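Long-range contacts in diaminopimelate decarboxylase (Methanocaldococcus jannaschii, PDB 1TWI), which decarboxylates meso-diaminopimelate to L-lysine, the last step of lysine biosynthesis by the diaminopimelate pathway, with pyridoxal 5'-phosphate as cofactor: residues Cys85-Val90 against Lys106-Asn111; Ile128-Val133 against Asn154-Ile159; Val205-His210 against Ile240-Val245. All coordinates share one frame; numbering follows the deposited sequence.

Contact 1: residues Cys85-Val90 against Lys106-Asn111; sequences CGADVV and KKIVFN. With PLP (pyridoxal-5'-phosphate), chain E.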
loop_
_atom_site.group_PDB
_atom_site.type_symbol
_atom_site.label_atom_id
_atom_site.label_comp_id
_atom_site.label_asym_id
_atom_site.label_seq_id
_atom_site.Cartn_x
_atom_site.Cartn_y
_atom_site.Cartn_z
ATOM N N CYS A 85 -25.730 5.238 12.555
ATOM C CA CYS A 85 -24.330 5.393 12.922
ATOM C C CYS A 85 -23.738 6.764 12.538
ATOM O O CYS A 85 -24.195 7.389 11.562
ATOM C CB CYS A 85 -23.556 4.269 12.218
ATOM S SG CYS A 85 -21.904 3.958 12.880
ATOM N N GLY A 86 -22.765 7.244 13.324
ATOM C CA GLY A 86 -22.072 8.502 13.005
ATOM C C GLY A 86 -20.816 8.200 12.190
ATOM O O GLY A 86 -20.660 7.079 11.686
ATOM N N ALA A 87 -19.903 9.176 12.084
ATOM C CA ALA A 87 -18.674 8.997 11.308
ATOM C C ALA A 87 -17.478 9.702 11.898
ATOM O O ALA A 87 -17.577 10.852 12.300
ATOM C CB ALA A 87 -18.870 9.532 9.876
ATOM N N ASP A 88 -16.363 8.991 11.945
ATOM C CA ASP A 88 -15.056 9.554 12.344
ATOM C C ASP A 88 -14.339 9.729 10.956
ATOM O O ASP A 88 -13.973 8.749 10.345
ATOM C CB ASP A 88 -14.301 8.550 13.230
ATOM C CG ASP A 88 -12.792 8.675 13.080
ATOM O OD1 ASP A 88 -12.283 9.800 12.701
ATOM O OD2 ASP A 88 -12.091 7.661 13.282
ATOM N N VAL A 89 -14.163 10.960 10.464
ATOM C CA VAL A 89 -13.515 11.175 9.168
ATOM C C VAL A 89 -12.143 11.784 9.400
ATOM O O VAL A 89 -11.955 12.531 10.366
ATOM C CB VAL A 89 -14.386 12.108 8.260
ATOM C CG1 VAL A 89 -15.788 11.401 8.011
ATOM C CG2 VAL A 89 -14.571 13.525 8.965
ATOM N N VAL A 90 -11.171 11.480 8.537
ATOM C CA VAL A 90 -9.805 11.993 8.759
ATOM C C VAL A 90 -9.280 12.819 7.591
ATOM O O VAL A 90 -8.110 13.191 7.541
ATOM C CB VAL A 90 -8.817 10.827 9.064
ATOM C CG1 VAL A 90 -9.165 10.171 10.362
ATOM C CG2 VAL A 90 -8.825 9.812 7.974
ATOM N N LYS A 106 -24.237 16.418 13.216
ATOM C CA LYS A 106 -23.938 16.342 14.628
ATOM C C LYS A 106 -23.399 14.990 15.028
ATOM O O LYS A 106 -23.174 14.790 16.209
ATOM C CB LYS A 106 -25.172 16.658 15.490
ATOM C CG LYS A 106 -25.408 18.140 15.729
ATOM C CD LYS A 106 -24.099 18.968 15.966
ATOM C CE LYS A 106 -23.684 19.635 14.654
ATOM N NZ LYS A 106 -22.493 20.470 14.854
ATOM N N LYS A 107 -23.271 14.047 14.088
ATOM C CA LYS A 107 -22.669 12.750 14.419
ATOM C C LYS A 107 -21.357 12.602 13.642
ATOM O O LYS A 107 -20.890 11.501 13.422
ATOM C CB LYS A 107 -23.596 11.575 14.048
ATOM C CG LYS A 107 -24.876 11.528 14.893
ATOM C CD LYS A 107 -25.776 10.319 14.468
ATOM C CE LYS A 107 -26.963 10.093 15.459
ATOM N NZ LYS A 107 -27.795 8.916 15.028
ATOM N N ILE A 108 -20.792 13.714 13.202
ATOM C CA ILE A 108 -19.523 13.646 12.473
ATOM C C ILE A 108 -18.402 14.316 13.270
ATOM O O ILE A 108 -18.560 15.485 13.669
ATOM C CB ILE A 108 -19.653 14.339 11.082
ATOM C CG1 ILE A 108 -20.646 13.543 10.199
ATOM C CG2 ILE A 108 -18.282 14.316 10.337
ATOM C CD1 ILE A 108 -20.938 14.212 8.802
ATOM N N VAL A 109 -17.295 13.588 13.505
ATOM C CA VAL A 109 -16.127 14.196 14.174
ATOM C C VAL A 109 -14.984 14.070 13.168
ATOM O O VAL A 109 -14.892 13.101 12.402
ATOM C CB VAL A 109 -15.727 13.513 15.547
ATOM C CG1 VAL A 109 -16.860 13.847 16.622
ATOM C CG2 VAL A 109 -15.576 11.995 15.392
ATOM N N PHE A 110 -14.128 15.077 13.168
ATOM C CA PHE A 110 -13.010 15.153 12.202
ATOM C C PHE A 110 -11.651 15.030 12.924
ATOM O O PHE A 110 -11.290 15.887 13.727
ATOM C CB PHE A 110 -13.125 16.528 11.476
ATOM C CG PHE A 110 -12.353 16.623 10.169
ATOM C CD1 PHE A 110 -11.241 15.818 9.927
ATOM C CD2 PHE A 110 -12.719 17.585 9.214
ATOM C CE1 PHE A 110 -10.464 15.956 8.752
ATOM C CE2 PHE A 110 -11.981 17.741 8.037
ATOM C CZ PHE A 110 -10.828 16.920 7.797
ATOM N N ASN A 111 -10.942 13.933 12.692
ATOM C CA ASN A 111 -9.604 13.686 13.271
ATOM C C ASN A 111 -8.549 13.964 12.225
ATOM O O ASN A 111 -8.847 13.976 11.028
ATOM C CB ASN A 111 -9.451 12.187 13.646
ATOM C CG ASN A 111 -10.123 11.860 14.932
ATOM O OD1 ASN A 111 -9.774 12.432 15.940
ATOM N ND2 ASN A 111 -11.117 10.940 14.910
HETATM N N1 PLP E . -10.020 6.743 15.703
HETATM C C2 PLP E . -8.786 7.185 15.260
HETATM C C2A PLP E . -8.364 8.607 15.700
HETATM C C3 PLP E . -8.051 6.333 14.440
HETATM O O3 PLP E . -6.846 6.799 14.022
HETATM C C4 PLP E . -8.461 5.074 14.087
HETATM C C4A PLP E . -7.549 4.199 13.162
HETATM O O4A PLP E . -6.663 4.766 12.606
HETATM C C5 PLP E . -9.718 4.612 14.537
HETATM C C6 PLP E . -10.449 5.468 15.346
HETATM C C5A PLP E . -10.340 3.252 14.256
HETATM O O4P PLP E . -9.501 2.161 14.717
HETATM P P PLP E . -9.992 0.655 14.655
HETATM O O1P PLP E . -8.844 -0.100 15.187
HETATM O O2P PLP E . -10.232 0.372 13.199
HETATM O O3P PLP E . -11.190 0.527 15.483
#
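Asp88 and Asn111 line the pyridoxal 5'-phosphate pocket beside the ring nitrogen and the methyl group, at the C-terminal ends of two adjoining parallel strands. Asn111 gives an N-H of ND2 to Asp88 OD1 over 2.7 Å. The bond lies in the amide plane but meets the carboxylate from above, 68° out of its plane, and the two flat groups are turned 88° against each other. The other carboxylate oxygen has different partners: Asp88 OD2 comes within 3.3 Å of the cofactor's ring nitrogen N1 and forms a salt bridge with Lys69, the residue that carries the cofactor in the internal aldimine but is not attached to it here. Asn111 ND2 also bonds to Glu290, so the one amide nitrogen joins two carboxylates, and ND2 lies 3.7 Å from the cofactor methyl C2A.

Strands 86-89 and 108-110, joined through helix 92-100, make one beta-alpha-beta unit of the TIM barrel of fold-type III decarboxylases. Four backbone bonds run between them, beginning with Ala87 N to Lys107 O and ending with Asn111 N to Val89 O at 2.9 Å. Near the start, Lys107 CB rests 3.6 Å from Gly86 CA, while its ammonium group bonds to Gly84 O.

On the opposite face of the sheet from Asp88 and Val109, Val89 CG2 packs against Ile108 CG2 at 4.0 Å, and helix 92-100 covers both residues. Phe110 CG stands anti to the backbone N (chi1 -162°) and touches the same Val89 methyl. Farther round this ring, CE1 reaches Val90 C at 3.5 Å. Val90 CG1 meets Asn111 CB, and Asn396 and Cys358 of the second subunit pack on Val90 and Asn111 respectively.

Contact 2: residues Ile128-Val133 against Asn154-Ile159; sequences IRAFNV and NVAFRI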
loop_
_atom_site.group_PDB
_atom_site.type_symbol
_atom_site.label_atom_id
_atom_site.label_comp_id
_atom_site.label_asym_id
_atom_site.label_seq_id
_atom_site.Cartn_x
_atom_site.Cartn_y
_atom_site.Cartn_z
ATOM N N ILE A 128 -19.981 20.237 11.285
ATOM C CA ILE A 128 -19.724 18.956 11.918
ATOM C C ILE A 128 -19.775 19.142 13.435
ATOM O O ILE A 128 -19.585 20.261 13.965
ATOM C CB ILE A 128 -18.352 18.401 11.493
ATOM C CG1 ILE A 128 -17.231 19.418 11.772
ATOM C CG2 ILE A 128 -18.373 18.036 9.997
ATOM C CD1 ILE A 128 -15.799 18.810 11.461
ATOM N N ARG A 129 -20.047 18.066 14.138
ATOM C CA ARG A 129 -20.082 18.099 15.608
ATOM C C ARG A 129 -18.771 18.677 16.215
ATOM O O ARG A 129 -18.784 19.463 17.167
ATOM C CB ARG A 129 -20.278 16.674 16.131
ATOM C CG ARG A 129 -20.663 16.667 17.641
ATOM C CD ARG A 129 -20.600 15.204 18.239
ATOM N NE ARG A 129 -21.031 15.269 19.636
ATOM C CZ ARG A 129 -22.299 15.291 20.049
ATOM N NH1 ARG A 129 -22.570 15.386 21.354
ATOM N NH2 ARG A 129 -23.305 15.170 19.174
ATOM N N ALA A 130 -17.635 18.257 15.673
ATOM C CA ALA A 130 -16.353 18.770 16.148
ATOM C C ALA A 130 -15.147 18.405 15.320
ATOM O O ALA A 130 -15.114 17.351 14.675
ATOM C CB ALA A 130 -16.053 18.281 17.568
ATOM N N PHE A 131 -14.161 19.293 15.363
ATOM C CA PHE A 131 -12.851 18.966 14.837
ATOM C C PHE A 131 -12.147 18.431 16.145
ATOM O O PHE A 131 -12.187 19.117 17.201
ATOM C CB PHE A 131 -12.098 20.228 14.443
ATOM C CG PHE A 131 -12.608 20.854 13.174
ATOM C CD1 PHE A 131 -12.134 20.437 11.938
ATOM C CD2 PHE A 131 -13.594 21.856 13.231
ATOM C CE1 PHE A 131 -12.625 21.005 10.763
ATOM C CE2 PHE A 131 -14.113 22.450 12.050
ATOM C CZ PHE A 131 -13.622 22.024 10.817
ATOM N N ASN A 132 -11.512 17.248 16.086
ATOM C CA ASN A 132 -10.739 16.764 17.236
ATOM C C ASN A 132 -9.352 17.346 16.971
ATOM O O ASN A 132 -8.577 16.799 16.188
ATOM C CB ASN A 132 -10.698 15.227 17.258
ATOM C CG ASN A 132 -12.073 14.602 17.562
ATOM O OD1 ASN A 132 -12.955 15.254 18.145
ATOM N ND2 ASN A 132 -12.241 13.302 17.207
ATOM N N VAL A 133 -9.048 18.460 17.637
ATOM C CA VAL A 133 -7.812 19.218 17.438
ATOM C C VAL A 133 -6.599 18.473 17.851
ATOM O O VAL A 133 -6.528 17.980 18.968
ATOM C CB VAL A 133 -7.843 20.545 18.207
ATOM C CG1 VAL A 133 -6.503 21.283 18.062
ATOM C CG2 VAL A 133 -8.996 21.395 17.679
ATOM N N ASN A 154 -16.804 24.154 16.280
ATOM C CA ASN A 154 -16.860 23.351 17.490
ATOM C C ASN A 154 -15.524 22.632 17.580
ATOM O O ASN A 154 -15.112 22.031 16.591
ATOM C CB ASN A 154 -18.001 22.332 17.348
ATOM C CG ASN A 154 -19.354 23.028 17.320
ATOM O OD1 ASN A 154 -19.592 23.898 18.146
ATOM N ND2 ASN A 154 -20.221 22.674 16.358
ATOM N N VAL A 155 -14.831 22.715 18.722
ATOM C CA VAL A 155 -13.554 22.023 18.849
ATOM C C VAL A 155 -13.488 21.110 20.068
ATOM O O VAL A 155 -13.913 21.500 21.155
ATOM C CB VAL A 155 -12.292 22.981 18.897
ATOM C CG1 VAL A 155 -12.042 23.645 17.434
ATOM C CG2 VAL A 155 -12.484 24.087 19.952
ATOM N N ALA A 156 -13.005 19.879 19.822
ATOM C CA ALA A 156 -12.738 18.890 20.855
ATOM C C ALA A 156 -11.188 18.821 20.800
ATOM O O ALA A 156 -10.563 19.379 19.887
ATOM C CB ALA A 156 -13.382 17.521 20.474
ATOM N N PHE A 157 -10.544 18.187 21.772
ATOM C CA PHE A 157 -9.104 18.148 21.768
ATOM C C PHE A 157 -8.624 16.739 21.904
ATOM O O PHE A 157 -9.040 16.027 22.831
ATOM C CB PHE A 157 -8.573 19.019 22.956
ATOM C CG PHE A 157 -8.905 20.463 22.800
ATOM C CD1 PHE A 157 -10.197 20.924 23.029
ATOM C CD2 PHE A 157 -7.964 21.322 22.255
ATOM C CE1 PHE A 157 -10.557 22.246 22.691
ATOM C CE2 PHE A 157 -8.314 22.650 21.910
ATOM C CZ PHE A 157 -9.585 23.102 22.122
ATOM N N ARG A 158 -7.760 16.310 20.987
ATOM C CA ARG A 158 -7.227 14.938 21.071
ATOM C C ARG A 158 -6.050 15.030 22.044
ATOM O O ARG A 158 -5.070 15.706 21.780
ATOM C CB ARG A 158 -6.713 14.443 19.706
ATOM C CG ARG A 158 -6.050 13.079 19.801
ATOM C CD ARG A 158 -5.669 12.499 18.416
ATOM N NE ARG A 158 -5.216 11.105 18.554
ATOM C CZ ARG A 158 -4.999 10.282 17.538
ATOM N NH1 ARG A 158 -5.181 10.708 16.292
ATOM N NH2 ARG A 158 -4.603 9.032 17.773
ATOM N N ILE A 159 -6.166 14.345 23.168
ATOM C CA ILE A 159 -5.127 14.386 24.193
ATOM C C ILE A 159 -4.391 13.059 24.312
ATOM O O ILE A 159 -4.949 12.000 23.986
ATOM C CB ILE A 159 -5.751 14.670 25.584
ATOM C CG1 ILE A 159 -6.786 13.550 25.937
ATOM C CG2 ILE A 159 -6.646 15.940 25.554
ATOM C CD1 ILE A 159 -7.475 13.746 27.368
HETATM O O HOH W 1 -17.829 22.847 13.718
#
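Another beta-alpha-beta unit of the TIM barrel brings Val133 against Val155 and Phe157: strand 130-133 leads through helix 136-149 into strand 153-160, and the two strands lie side by side and parallel, their short axes 29° apart. Phe131 N to Asn154 O starts a ladder of four backbone bonds that ends with Arg158 N to Val133 O. The third of them is bent at the acceptor, since Val133 N approaches Ala156 O from 42° above the carbonyl plane.

The face covered by helix 136-149 is apolar. Val133 CG1 lies anti to the backbone N (chi1 176°), which leaves CG2 beside that nitrogen, where it meets Val155 CG1 at 3.8 Å and also Ala156 O. From the same residue, CB approaches Phe157 CD2 at 4.1 Å. Phe131 has Ile128 CD1 over the centre of one ring face, 3.8 Å above it, and its edge atom CD2 touches Asn154 O.

On the barrel-interior face, Asn132 OD1 sits 3.3 Å from Ala156 CB, while ND2 bonds to Asn111 OD1, placing this asparagine behind a residue of the cofactor pocket. Arg158 reaches that pocket itself, its extended chain passing to within about 4 Å of the cofactor at the nearest side-chain atoms.

At the N-terminal end of the pairing Asn154 CB packs 3.0 Å from Arg129 O. There a water bridges the two segments, donating to Ile128 O and accepting from Asn154 N, both at 3.1 Å.

Contact 3: residues Val205-His210 against Ile240-Val245; sequences VGVHCH and IEIEDV. With PLP (pyridoxal-5'-phosphate), chain E.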
loop_
_atom_site.group_PDB
_atom_site.type_symbol
_atom_site.label_atom_id
_atom_site.label_comp_id
_atom_site.label_asym_id
_atom_site.label_seq_id
_atom_site.Cartn_x
_atom_site.Cartn_y
_atom_site.Cartn_z
ATOM N N VAL A 205 -15.998 21.784 23.044
ATOM C CA VAL A 205 -17.056 20.793 23.315
ATOM C C VAL A 205 -16.583 19.384 23.806
ATOM O O VAL A 205 -17.413 18.552 24.137
ATOM C CB VAL A 205 -17.960 20.479 22.056
ATOM C CG1 VAL A 205 -18.761 21.710 21.609
ATOM C CG2 VAL A 205 -17.094 19.921 20.923
ATOM N N GLY A 206 -15.291 19.096 23.847
ATOM C CA GLY A 206 -14.925 17.773 24.340
ATOM C C GLY A 206 -13.456 17.440 24.303
ATOM O O GLY A 206 -12.610 18.290 23.929
ATOM N N VAL A 207 -13.125 16.219 24.728
ATOM C CA VAL A 207 -11.742 15.724 24.662
ATOM C C VAL A 207 -11.867 14.359 23.922
ATOM O O VAL A 207 -12.900 13.702 23.986
ATOM C CB VAL A 207 -11.131 15.514 26.083
ATOM C CG1 VAL A 207 -10.914 16.900 26.807
ATOM C CG2 VAL A 207 -12.079 14.653 26.901
ATOM N N HIS A 208 -10.814 13.969 23.235
ATOM C CA HIS A 208 -10.776 12.743 22.427
ATOM C C HIS A 208 -9.450 12.046 22.724
ATOM O O HIS A 208 -8.437 12.686 23.114
ATOM C CB HIS A 208 -10.825 13.150 20.938
ATOM C CG HIS A 208 -10.428 12.062 19.987
ATOM N ND1 HIS A 208 -9.156 11.942 19.483
ATOM C CD2 HIS A 208 -11.146 11.056 19.430
ATOM C CE1 HIS A 208 -9.107 10.917 18.646
ATOM N NE2 HIS A 208 -10.307 10.361 18.593
ATOM N N CYS A 209 -9.440 10.718 22.562
ATOM C CA CYS A 209 -8.212 9.961 22.754
ATOM C C CYS A 209 -8.410 8.675 21.930
ATOM O O CYS A 209 -9.512 8.118 21.849
ATOM C CB CYS A 209 -8.029 9.612 24.243
ATOM S SG CYS A 209 -6.529 8.702 24.567
ATOM N N HIS A 210 -7.352 8.251 21.276
ATOM C CA HIS A 210 -7.390 7.041 20.492
ATOM C C HIS A 210 -6.022 6.465 20.757
ATOM O O HIS A 210 -4.974 7.117 20.499
ATOM C CB HIS A 210 -7.526 7.331 19.015
ATOM C CG HIS A 210 -7.367 6.104 18.191
ATOM N ND1 HIS A 210 -8.337 5.122 18.145
ATOM C CD2 HIS A 210 -6.323 5.659 17.448
ATOM C CE1 HIS A 210 -7.895 4.121 17.407
ATOM N NE2 HIS A 210 -6.672 4.423 16.975
ATOM N N ILE A 240 -13.389 24.507 33.897
ATOM C CA ILE A 240 -13.708 24.128 32.514
ATOM C C ILE A 240 -14.565 22.842 32.447
ATOM O O ILE A 240 -14.164 21.820 33.011
ATOM C CB ILE A 240 -12.363 23.966 31.716
ATOM C CG1 ILE A 240 -11.609 25.313 31.736
ATOM C CG2 ILE A 240 -12.639 23.474 30.234
ATOM C CD1 ILE A 240 -10.093 25.210 31.314
ATOM N N GLU A 241 -15.721 22.900 31.767
ATOM C CA GLU A 241 -16.628 21.760 31.611
ATOM C C GLU A 241 -16.526 21.140 30.229
ATOM O O GLU A 241 -16.372 21.840 29.218
ATOM C CB GLU A 241 -18.092 22.163 31.839
ATOM C CG GLU A 241 -18.418 22.499 33.285
ATOM C CD GLU A 241 -19.942 22.451 33.522
ATOM O OE1 GLU A 241 -20.692 23.059 32.694
ATOM O OE2 GLU A 241 -20.382 21.792 34.516
ATOM N N ILE A 242 -16.638 19.824 30.213
ATOM C CA ILE A 242 -16.536 19.024 28.981
ATOM C C ILE A 242 -17.874 18.351 28.577
ATOM O O ILE A 242 -18.400 17.530 29.308
ATOM C CB ILE A 242 -15.426 17.962 29.212
ATOM C CG1 ILE A 242 -14.077 18.670 29.344
ATOM C CG2 ILE A 242 -15.372 16.943 28.022
ATOM C CD1 ILE A 242 -13.718 19.451 27.991
ATOM N N GLU A 243 -18.402 18.659 27.393
ATOM C CA GLU A 243 -19.680 18.080 26.956
ATOM C C GLU A 243 -19.607 16.672 26.394
ATOM O O GLU A 243 -20.547 15.862 26.569
ATOM C CB GLU A 243 -20.332 19.007 25.896
ATOM C CG GLU A 243 -20.694 20.363 26.516
ATOM C CD GLU A 243 -21.028 21.447 25.516
ATOM O OE1 GLU A 243 -21.472 21.103 24.383
ATOM O OE2 GLU A 243 -20.855 22.660 25.872
ATOM N N ASP A 244 -18.485 16.369 25.736
ATOM C CA ASP A 244 -18.259 15.097 25.048
ATOM C C ASP A 244 -16.936 14.466 25.425
ATOM O O ASP A 244 -15.924 15.159 25.455
ATOM C CB ASP A 244 -18.079 15.260 23.509
ATOM C CG ASP A 244 -19.322 15.747 22.763
ATOM O OD1 ASP A 244 -20.435 15.656 23.310
ATOM O OD2 ASP A 244 -19.170 16.196 21.576
ATOM N N VAL A 245 -16.940 13.165 25.673
ATOM C CA VAL A 245 -15.702 12.409 25.865
ATOM C C VAL A 245 -15.741 11.359 24.742
ATOM O O VAL A 245 -16.679 10.574 24.613
ATOM C CB VAL A 245 -15.621 11.740 27.252
ATOM C CG1 VAL A 245 -14.472 10.713 27.253
ATOM C CG2 VAL A 245 -15.317 12.831 28.304
HETATM N N1 PLP E . -10.020 6.743 15.703
HETATM C C2 PLP E . -8.786 7.185 15.260
HETATM C C2A PLP E . -8.364 8.607 15.700
HETATM C C3 PLP E . -8.051 6.333 14.440
HETATM O O3 PLP E . -6.846 6.799 14.022
HETATM C C4 PLP E . -8.461 5.074 14.087
HETATM C C4A PLP E . -7.549 4.199 13.162
HETATM O O4A PLP E . -6.663 4.766 12.606
HETATM C C5 PLP E . -9.718 4.612 14.537
HETATM C C6 PLP E . -10.449 5.468 15.346
HETATM C C5A PLP E . -10.340 3.252 14.256
HETATM O O4P PLP E . -9.501 2.161 14.717
HETATM P P PLP E . -9.992 0.655 14.655
HETATM O O1P PLP E . -8.844 -0.100 15.187
HETATM O O2P PLP E . -10.232 0.372 13.199
HETATM O O3P PLP E . -11.190 0.527 15.483
#
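Two backbone bonds join these segments in parallel register: a weak one from Asp244 N to Val205 O at 2.9 Å, bent to 126° at the hydrogen, and a straighter one from Val207 N to Asp244 O. Between them Gly206, with no side chain, brings its CA to 3.0 Å from Asp244 O, a close approach of the strands. Ile242 CG2 reaches the same CA at 3.8 Å.

On the helix-facing side of the barrel wall, Val207 and Val245 lie side by side and point the same way, CG2 to CG2 at 4.0 Å. The other branch, Val207 CG1, beside the backbone N (chi1 -68°), meets Ile242 CD1, the two side chains crossing at about a right angle. Helix 219-237, the connection of this beta-alpha-beta unit, covers both Val207 and Ile242.

Beyond the pairing, residues 208-210 run on into the cofactor site. His210 lies flat against the pyridine ring, with C2 of the cofactor 3.4 Å above the imidazole centre, and its ND1 is bonded to Gly249 N. His208 instead offers its edge, CE1 being 3.8 Å from the methyl C2A, and bonds through NE2 to Glu290.

Asp244 has both carboxylate oxygens engaged, OD2 in a salt bridge with Arg129 NE and OD1 in a hydrogen bond from Asn286 ND2; the cationic partner, helped by the amide N-H, would be expected to favour the charged form, despite burial.

Followed from the N terminus, the three contacts come in series, none nested in or crossing another. Contact 1 closes the loop through helix 92-100, contact 2 the one through helix 136-149, and contact 3 the one through helix 219-237. Each is a parallel step round the same barrel. Backbone pairing of Phe110 with Ala130 and Asn132 joins contact 1 to contact 2, and pairing of His208 with Phe157 and Ile159 joins contact 2 to contact 3, so the barrel strands from 86-89 to 244-246 follow one another in chain order, the short strand 182-183 aside. Strands 62-67 and 286-289 complete the ring. Contacts 1 and 3, 14 Å apart between centres, both reach the cofactor, where Asn111 packs on His208.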